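Local coordinates for signal recognition particle receptor FtsY (Sulfolobus acidocaldarius, PDB 5L3S), which acts as the receptor for the signal recognition particle, pairing a helical bundle with a P-loop nucleotide-binding domain of the SRP54 type, at residues 103-108 / 212-217; 192-197 / 234-239. All coordinates share one frame; numbering follows the deposited sequence.

Interaction 1: residues 103-108 / 212-217; sequences VIIFFG and AKPDFR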
ATOM      1  N   VAL B 103      22.028  -3.470  16.378  1.00 23.75           N
ATOM      2  CA  VAL B 103      20.687  -4.037  16.325  1.00 23.59           C
ATOM      3  C   VAL B 103      19.706  -3.123  15.605  1.00 26.21           C
ATOM      4  O   VAL B 103      19.532  -1.965  15.980  1.00 26.01           O
ATOM      5  CB  VAL B 103      20.151  -4.332  17.740  1.00 26.25           C
ATOM      6  CG1 VAL B 103      18.719  -4.843  17.674  1.00 29.38           C
ATOM      7  CG2 VAL B 103      21.064  -5.344  18.454  1.00 27.40           C
ATOM      8  N   ILE B 104      19.076  -3.659  14.568  1.00 26.80           N
ATOM      9  CA  ILE B 104      18.107  -2.913  13.775  1.00 25.41           C
ATOM     10  C   ILE B 104      16.759  -3.614  13.841  1.00 28.30           C
ATOM     11  O   ILE B 104      16.692  -4.839  13.711  1.00 27.41           O
ATOM     12  CB  ILE B 104      18.543  -2.872  12.303  1.00 29.61           C
ATOM     13  CG1 ILE B 104      19.998  -2.394  12.197  1.00 23.43           C
ATOM     14  CG2 ILE B 104      17.581  -1.997  11.476  1.00 26.15           C
ATOM     15  CD1 ILE B 104      20.506  -2.298  10.775  1.00 28.97           C
ATOM     16  N   ILE B 105      15.691  -2.844  14.034  1.00 21.14           N
ATOM     17  CA  ILE B 105      14.346  -3.415  14.025  1.00 22.00           C
ATOM     18  C   ILE B 105      13.557  -2.768  12.895  1.00 26.62           C
ATOM     19  O   ILE B 105      13.808  -1.600  12.535  1.00 24.27           O
ATOM     20  CB  ILE B 105      13.638  -3.250  15.400  1.00 27.78           C
ATOM     21  CG1 ILE B 105      12.329  -4.069  15.466  1.00 25.64           C
ATOM     22  CG2 ILE B 105      13.412  -1.783  15.711  1.00 22.46           C
ATOM     23  CD1 ILE B 105      11.794  -4.241  16.900  1.00 23.70           C
ATOM     24  N   PHE B 106      12.640  -3.546  12.323  1.00 24.75           N
ATOM     25  CA  PHE B 106      11.813  -3.122  11.191  1.00 25.49           C
ATOM     26  C   PHE B 106      10.358  -3.290  11.610  1.00 23.59           C
ATOM     27  O   PHE B 106       9.988  -4.345  12.146  1.00 21.83           O
ATOM     28  CB  PHE B 106      12.095  -4.017   9.970  1.00 21.59           C
ATOM     29  CG  PHE B 106      13.518  -3.952   9.476  1.00 29.82           C
ATOM     30  CD1 PHE B 106      14.543  -4.588  10.170  1.00 23.80           C
ATOM     31  CD2 PHE B 106      13.831  -3.268   8.316  1.00 28.05           C
ATOM     32  CE1 PHE B 106      15.850  -4.529   9.717  1.00 28.42           C
ATOM     33  CE2 PHE B 106      15.141  -3.197   7.856  1.00 30.81           C
ATOM     34  CZ  PHE B 106      16.153  -3.827   8.553  1.00 29.19           C
ATOM     35  N   PHE B 107       9.540  -2.257  11.415  1.00 19.41           N
ATOM     36  CA  PHE B 107       8.107  -2.399  11.693  1.00 18.48           C
ATOM     37  C   PHE B 107       7.259  -1.585  10.717  1.00 19.47           C
ATOM     38  O   PHE B 107       7.779  -0.803   9.919  1.00 19.31           O
ATOM     39  CB  PHE B 107       7.773  -2.046  13.162  1.00 21.55           C
ATOM     40  CG  PHE B 107       8.284  -0.682  13.617  1.00 23.47           C
ATOM     41  CD1 PHE B 107       7.561   0.482  13.355  1.00 29.55           C
ATOM     42  CD2 PHE B 107       9.456  -0.580  14.371  1.00 30.01           C
ATOM     43  CE1 PHE B 107       8.027   1.730  13.788  1.00 31.86           C
ATOM     44  CE2 PHE B 107       9.924   0.654  14.805  1.00 33.91           C
ATOM     45  CZ  PHE B 107       9.208   1.811  14.510  1.00 32.61           C
ATOM     46  N   GLY B 108       5.954  -1.776  10.766  1.00 19.74           N
ATOM     47  CA  GLY B 108       5.075  -1.040   9.859  1.00 16.72           C
ATOM     48  C   GLY B 108       3.781  -1.820   9.719  1.00 21.62           C
ATOM     49  O   GLY B 108       3.642  -2.902  10.300  1.00 20.39           O
ATOM     50  N   ALA B 212      14.941  -5.340  23.336  1.00 30.03           N
ATOM     51  CA  ALA B 212      15.999  -5.381  22.324  1.00 33.10           C
ATOM     52  C   ALA B 212      16.885  -4.134  22.291  1.00 38.33           C
ATOM     53  O   ALA B 212      18.010  -4.184  21.787  1.00 38.95           O
ATOM     54  CB  ALA B 212      15.396  -5.624  20.945  1.00 25.54           C
ATOM     55  N   LYS B 213      16.366  -3.026  22.818  1.00 36.03           N
ATOM     56  CA  LYS B 213      17.046  -1.724  22.783  1.00 36.52           C
ATOM     57  C   LYS B 213      17.791  -1.466  21.469  1.00 36.85           C
ATOM     58  O   LYS B 213      19.013  -1.389  21.456  1.00 32.38           O
ATOM     59  CB  LYS B 213      18.008  -1.592  23.969  1.00 37.26           C
ATOM     60  CG  LYS B 213      17.319  -1.679  25.313  1.00 40.52           C
ATOM     61  CD  LYS B 213      18.310  -1.517  26.462  1.00 53.13           C
ATOM     62  CE  LYS B 213      17.653  -1.906  27.775  1.00 64.25           C
ATOM     63  NZ  LYS B 213      16.245  -1.401  27.827  1.00 68.91           N
ATOM     64  N   PRO B 214      17.055  -1.362  20.355  1.00 32.25           N
ATOM     65  CA  PRO B 214      17.726  -1.304  19.054  1.00 32.88           C
ATOM     66  C   PRO B 214      18.560  -0.050  18.855  1.00 35.69           C
ATOM     67  O   PRO B 214      18.300   0.999  19.456  1.00 33.70           O
ATOM     68  CB  PRO B 214      16.562  -1.361  18.042  1.00 35.79           C
ATOM     69  CG  PRO B 214      15.350  -1.006  18.820  1.00 36.31           C
ATOM     70  CD  PRO B 214      15.598  -1.503  20.217  1.00 30.37           C
ATOM     71  N   ASP B 215      19.598  -0.184  18.037  1.00 33.69           N
ATOM     72  CA  ASP B 215      20.451   0.942  17.710  1.00 34.11           C
ATOM     73  C   ASP B 215      19.859   1.740  16.555  1.00 32.58           C
ATOM     74  O   ASP B 215      20.197   2.900  16.365  1.00 31.43           O
ATOM     75  CB  ASP B 215      21.855   0.459  17.364  1.00 34.76           C
ATOM     76  CG  ASP B 215      22.499  -0.294  18.507  1.00 36.35           C
ATOM     77  OD1 ASP B 215      23.004   0.371  19.426  1.00 37.15           O
ATOM     78  OD2 ASP B 215      22.478  -1.541  18.497  1.00 31.92           O
ATOM     79  N   PHE B 216      18.970   1.119  15.793  1.00 33.73           N
ATOM     80  CA  PHE B 216      18.346   1.795  14.655  1.00 32.66           C
ATOM     81  C   PHE B 216      16.953   1.235  14.479  1.00 28.04           C
ATOM     82  O   PHE B 216      16.769   0.027  14.532  1.00 27.35           O
ATOM     83  CB  PHE B 216      19.164   1.564  13.381  1.00 30.47           C
ATOM     84  CG  PHE B 216      19.035   2.665  12.349  1.00 31.65           C
ATOM     85  CD1 PHE B 216      19.572   3.922  12.584  1.00 39.95           C
ATOM     86  CD2 PHE B 216      18.412   2.424  11.136  1.00 31.79           C
ATOM     87  CE1 PHE B 216      19.465   4.936  11.633  1.00 38.92           C
ATOM     88  CE2 PHE B 216      18.300   3.431  10.181  1.00 33.30           C
ATOM     89  CZ  PHE B 216      18.832   4.692  10.434  1.00 30.36           C
ATOM     90  N   ARG B 217      15.965   2.107  14.258  1.00 23.61           N
ATOM     91  CA  ARG B 217      14.592   1.655  14.065  1.00 19.85           C
ATOM     92  C   ARG B 217      14.095   2.125  12.694  1.00 26.54           C
ATOM     93  O   ARG B 217      14.204   3.300  12.377  1.00 24.78           O
ATOM     94  CB  ARG B 217      13.666   2.243  15.135  1.00 28.07           C
ATOM     95  CG  ARG B 217      14.034   1.979  16.572  1.00 34.71           C
ATOM     96  CD  ARG B 217      13.082   2.744  17.473  1.00 35.10           C
ATOM     97  NE  ARG B 217      13.402   2.579  18.882  1.00 38.02           N
ATOM     98  CZ  ARG B 217      12.657   3.044  19.881  1.00 46.09           C
ATOM     99  NH1 ARG B 217      11.539   3.715  19.627  1.00 42.88           N
ATOM    100  NH2 ARG B 217      13.036   2.839  21.138  1.00 47.38           N
TER
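Val103 and Asp215 meet at the start of a parallel pairing between two neighbouring strands, 102-107 and 216-222, in the sheet of the P-loop fold. Helix 199-212 belongs to the beta-alpha-beta crossover that passes over strand 102-107 and delivers residues 212-217 to its far side.

The hydrogen bonds begin with a double grip on Val103. Its carbonyl O accepts two backbone amides lying in the carbonyl plane, Asp215 N at 2.7 Å and Phe216 N at 3.1 Å. At the other end of the same residue's backbone, Val103 N donates to Asp215 OD2 over 2.9 Å in a nearly straight bond (170°), using the anti lone pair of that oxygen. CG of Asp215 lies anti to the carbonyl carbon, beside the backbone N (chi1 -60°), and the carboxylate takes an amide that a strand carbonyl would otherwise be expected to take. Regular pairing then takes over, with Ile105 N bound to Phe216 O at 3.1 Å; that oxygen also receives a CA-H contact from Ile104.

Apolar contacts fall on both faces of the sheet. Ile104 CG1 lies 4.2 Å from Phe216 CB on one face. The other carries Ile105 and Arg217 side by side, pointing the same way, while Pro214 comes in across Ile105. Helix 199-212 covers this second side, where Val208 touches Ile105 and Leu209 touches both Pro214 and Arg217. The guanidinium of Arg217 reaches past the strand pair, its NH1 bound to Gly241 O.

CG1 of Ile105 is anti to the backbone N (chi1 -170°), which leaves CG2 between the backbone N and the carbonyl carbon. From there this one methyl meets Pro214 CG at 3.7 Å and Arg217 CG at 3.9 Å.

Interaction 2: residues 192-197 / 234-239; sequences AGRMHI and RHFENN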
ATOM      1  N   ALA B 192       5.805  -8.658  13.216  1.00 21.25           N
ATOM      2  CA  ALA B 192       4.520  -8.794  12.527  1.00 17.18           C
ATOM      3  C   ALA B 192       3.945  -7.446  12.079  1.00 21.20           C
ATOM      4  O   ALA B 192       4.193  -6.405  12.691  1.00 21.68           O
ATOM      5  CB  ALA B 192       3.520  -9.528  13.399  1.00 15.96           C
ATOM      6  N   GLY B 193       3.164  -7.478  11.007  1.00 24.02           N
ATOM      7  CA  GLY B 193       2.414  -6.301  10.595  1.00 21.68           C
ATOM      8  C   GLY B 193       1.473  -5.911  11.716  1.00 21.51           C
ATOM      9  O   GLY B 193       0.967  -6.762  12.449  1.00 21.86           O
ATOM     10  N   ARG B 194       1.243  -4.616  11.866  1.00 20.39           N
ATOM     11  CA  ARG B 194       0.329  -4.130  12.890  1.00 22.46           C
ATOM     12  C   ARG B 194      -0.174  -2.764  12.464  1.00 28.78           C
ATOM     13  O   ARG B 194       0.579  -1.987  11.876  1.00 23.99           O
ATOM     14  CB  ARG B 194       1.020  -4.066  14.265  1.00 24.64           C
ATOM     15  CG  ARG B 194       2.050  -2.923  14.452  1.00 21.43           C
ATOM     16  CD  ARG B 194       3.012  -3.225  15.621  1.00 23.72           C
ATOM     17  NE  ARG B 194       3.805  -4.388  15.268  1.00 22.92           N
ATOM     18  CZ  ARG B 194       3.935  -5.481  16.011  1.00 25.75           C
ATOM     19  NH1 ARG B 194       3.363  -5.570  17.209  1.00 23.23           N
ATOM     20  NH2 ARG B 194       4.653  -6.488  15.544  1.00 23.85           N
ATOM     21  N   MET B 195      -1.443  -2.478  12.733  1.00 26.13           N
ATOM     22  CA  MET B 195      -1.957  -1.132  12.503  1.00 29.83           C
ATOM     23  C   MET B 195      -1.429  -0.169  13.551  1.00 29.11           C
ATOM     24  O   MET B 195      -1.313  -0.506  14.728  1.00 28.72           O
ATOM     25  CB  MET B 195      -3.492  -1.111  12.516  1.00 32.12           C
ATOM     26  CG  MET B 195      -4.145  -1.790  11.323  1.00 32.96           C
ATOM     27  SD  MET B 195      -3.694  -1.000   9.754  1.00 38.76           S
ATOM     28  CE  MET B 195      -3.755   0.706  10.228  1.00 96.68           C
ATOM     29  N   HIS B 196      -1.130   1.045  13.115  1.00 28.59           N
ATOM     30  CA  HIS B 196      -0.645   2.090  14.000  1.00 24.51           C
ATOM     31  C   HIS B 196      -1.671   2.474  15.071  1.00 29.90           C
ATOM     32  O   HIS B 196      -1.308   3.045  16.090  1.00 31.54           O
ATOM     33  CB  HIS B 196      -0.209   3.312  13.176  1.00 29.45           C
ATOM     34  CG  HIS B 196      -1.207   3.723  12.132  1.00 33.04           C
ATOM     35  ND1 HIS B 196      -1.559   2.908  11.075  1.00 31.20           N
ATOM     36  CD2 HIS B 196      -1.919   4.867  11.981  1.00 30.54           C
ATOM     37  CE1 HIS B 196      -2.444   3.539  10.317  1.00 35.61           C
ATOM     38  NE2 HIS B 196      -2.685   4.723  10.848  1.00 33.54           N
ATOM     39  N   ILE B 197      -2.946   2.142  14.852  1.00 24.18           N
ATOM     40  CA  ILE B 197      -4.000   2.448  15.820  1.00 28.33           C
ATOM     41  C   ILE B 197      -4.417   1.233  16.660  1.00 35.41           C
ATOM     42  O   ILE B 197      -5.366   1.299  17.435  1.00 33.87           O
ATOM     43  CB  ILE B 197      -5.267   3.029  15.138  1.00 30.09           C
ATOM     44  CG1 ILE B 197      -5.761   2.097  14.031  1.00 33.24           C
ATOM     45  CG2 ILE B 197      -4.990   4.444  14.602  1.00 33.55           C
ATOM     46  CD1 ILE B 197      -7.091   2.502  13.430  1.00 39.02           C
ATOM     47  N   ARG B 234       3.067   9.434  11.055  1.00 29.14           N
ATOM     48  CA  ARG B 234       2.813  10.336  12.189  1.00 31.74           C
ATOM     49  C   ARG B 234       2.494   9.574  13.472  1.00 30.94           C
ATOM     50  O   ARG B 234       3.047   9.856  14.538  1.00 31.84           O
ATOM     51  CB  ARG B 234       1.631  11.264  11.910  1.00 29.41           C
ATOM     52  CG  ARG B 234       1.892  12.409  10.969  1.00 36.73           C
ATOM     53  CD  ARG B 234       0.649  13.286  10.918  1.00 45.05           C
ATOM     54  NE  ARG B 234       0.746  14.348   9.925  1.00 55.87           N
ATOM     55  CZ  ARG B 234       1.387  15.497  10.108  1.00 56.68           C
ATOM     56  NH1 ARG B 234       2.014  15.747  11.253  1.00 56.78           N
ATOM     57  NH2 ARG B 234       1.397  16.401   9.136  1.00 61.29           N
ATOM     58  N   HIS B 235       1.560   8.638  13.355  1.00 28.54           N
ATOM     59  CA  HIS B 235       1.117   7.831  14.480  1.00 33.27           C
ATOM     60  C   HIS B 235       2.252   7.006  15.057  1.00 32.10           C
ATOM     61  O   HIS B 235       2.433   6.975  16.266  1.00 32.40           O
ATOM     62  CB  HIS B 235      -0.025   6.906  14.064  1.00 36.80           C
ATOM     63  CG  HIS B 235      -1.370   7.554  14.106  1.00 46.95           C
ATOM     64  ND1 HIS B 235      -2.179   7.513  15.220  1.00 53.04           N
ATOM     65  CD2 HIS B 235      -2.053   8.251  13.167  1.00 52.67           C
ATOM     66  CE1 HIS B 235      -3.301   8.166  14.969  1.00 56.87           C
ATOM     67  NE2 HIS B 235      -3.251   8.620  13.728  1.00 53.12           N
ATOM     68  N   PHE B 236       3.000   6.329  14.194  1.00 28.55           N
ATOM     69  CA  PHE B 236       4.116   5.493  14.646  1.00 30.77           C
ATOM     70  C   PHE B 236       5.208   6.337  15.298  1.00 32.19           C
ATOM     71  O   PHE B 236       5.835   5.919  16.273  1.00 31.60           O
ATOM     72  CB  PHE B 236       4.696   4.672  13.484  1.00 26.50           C
ATOM     73  CG  PHE B 236       3.990   3.363  13.240  1.00 25.94           C
ATOM     74  CD1 PHE B 236       3.769   2.468  14.277  1.00 34.78           C
ATOM     75  CD2 PHE B 236       3.577   3.012  11.969  1.00 20.25           C
ATOM     76  CE1 PHE B 236       3.126   1.250  14.040  1.00 35.51           C
ATOM     77  CE2 PHE B 236       2.928   1.794  11.722  1.00 25.21           C
ATOM     78  CZ  PHE B 236       2.703   0.919  12.757  1.00 25.87           C
ATOM     79  N   GLU B 237       5.439   7.535  14.774  1.00 31.63           N
ATOM     80  CA  GLU B 237       6.436   8.403  15.383  1.00 28.84           C
ATOM     81  C   GLU B 237       5.999   8.806  16.791  1.00 34.94           C
ATOM     82  O   GLU B 237       6.810   8.826  17.714  1.00 37.56           O
ATOM     83  CB  GLU B 237       6.721   9.637  14.512  1.00 30.83           C
ATOM     84  CG  GLU B 237       7.523  10.736  15.211  1.00 41.12           C
ATOM     85  CD  GLU B 237       8.865  10.252  15.740  1.00 47.32           C
ATOM     86  OE1 GLU B 237       9.397   9.244  15.224  1.00 42.76           O
ATOM     87  OE2 GLU B 237       9.391  10.883  16.681  1.00 51.39           O
ATOM     88  N   ASN B 238       4.713   9.103  16.954  1.00 37.11           N
ATOM     89  CA  ASN B 238       4.185   9.501  18.257  1.00 43.89           C
ATOM     90  C   ASN B 238       4.076   8.353  19.268  1.00 43.46           C
ATOM     91  O   ASN B 238       4.330   8.550  20.447  1.00 47.36           O
ATOM     92  CB  ASN B 238       2.821  10.183  18.105  1.00 48.41           C
ATOM     93  CG  ASN B 238       2.903  11.503  17.352  1.00 61.28           C
ATOM     94  OD1 ASN B 238       3.922  12.195  17.386  1.00 65.35           O
ATOM     95  ND2 ASN B 238       1.820  11.860  16.672  1.00 63.64           N
ATOM     96  N   ASN B 239       3.692   7.161  18.812  1.00 35.41           N
ATOM     97  CA  ASN B 239       3.478   6.038  19.724  1.00 41.89           C
ATOM     98  C   ASN B 239       4.719   5.180  19.964  1.00 44.46           C
ATOM     99  O   ASN B 239       4.826   4.499  20.984  1.00 45.40           O
ATOM    100  CB  ASN B 239       2.357   5.124  19.216  1.00 39.59           C
ATOM    101  CG  ASN B 239       1.028   5.837  19.088  1.00 53.53           C
ATOM    102  OD1 ASN B 239       0.839   6.930  19.625  1.00 55.41           O
ATOM    103  ND2 ASN B 239       0.091   5.212  18.375  1.00 55.78           N
TER
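His196 packs against His235 and Phe236 in a three-ring aromatic cluster that joins the loop after strand 186-191 to helix 228-239. Two atoms of His196 do most of the touching. Its CB sits over the centre of the Phe236 ring, a CH-pi contact 3.8 Å from the centroid and only 11° off the ring normal. The edge of its ring is turned toward the face of His235 in an offset edge-to-face pair, planes 63° apart, with CD2 3.5 Å from both CB and CG of His235. Ile197, which is exposed, sets CG2 over a face of the His235 ring. The Phe236 ring also turns its edge to the loop backbone, CZ coming within 3.7 Å of Arg194 O.

The NE2 atoms of the two histidines find partners beyond the cluster: His235 NE2 is hydrogen-bonded to Glu231 OE2, a turn earlier on the same helix, and His196 NE2 to a polar side chain of another protein chain. Carbon atoms therefore make most of the join between loop and helix, while one imidazole nitrogen of the same cluster serves the interface between chains.

Interactions 1 and 2 lie 14 Å apart, centre to centre, and meet directly where Gly108 CA, at the entry to the P-loop, packs 4.0 Å from Phe236 CE2. Along the chain their segments alternate: residues 192-197 follow strand 186-191, which borders strand 102-107 on the side away from strand 216-222, and strand 216-222 leads on to helix 228-239. Tyr242 is shared, touched by Phe107 from interaction 1 and Phe236 from interaction 2. Of the side chains, Met195 of interaction 2 is about 4 Å from a bound phosphoaminophosphonic acid-guanylate ester and Phe107 of interaction 1 about 9 Å; Gly193 touches the ligand.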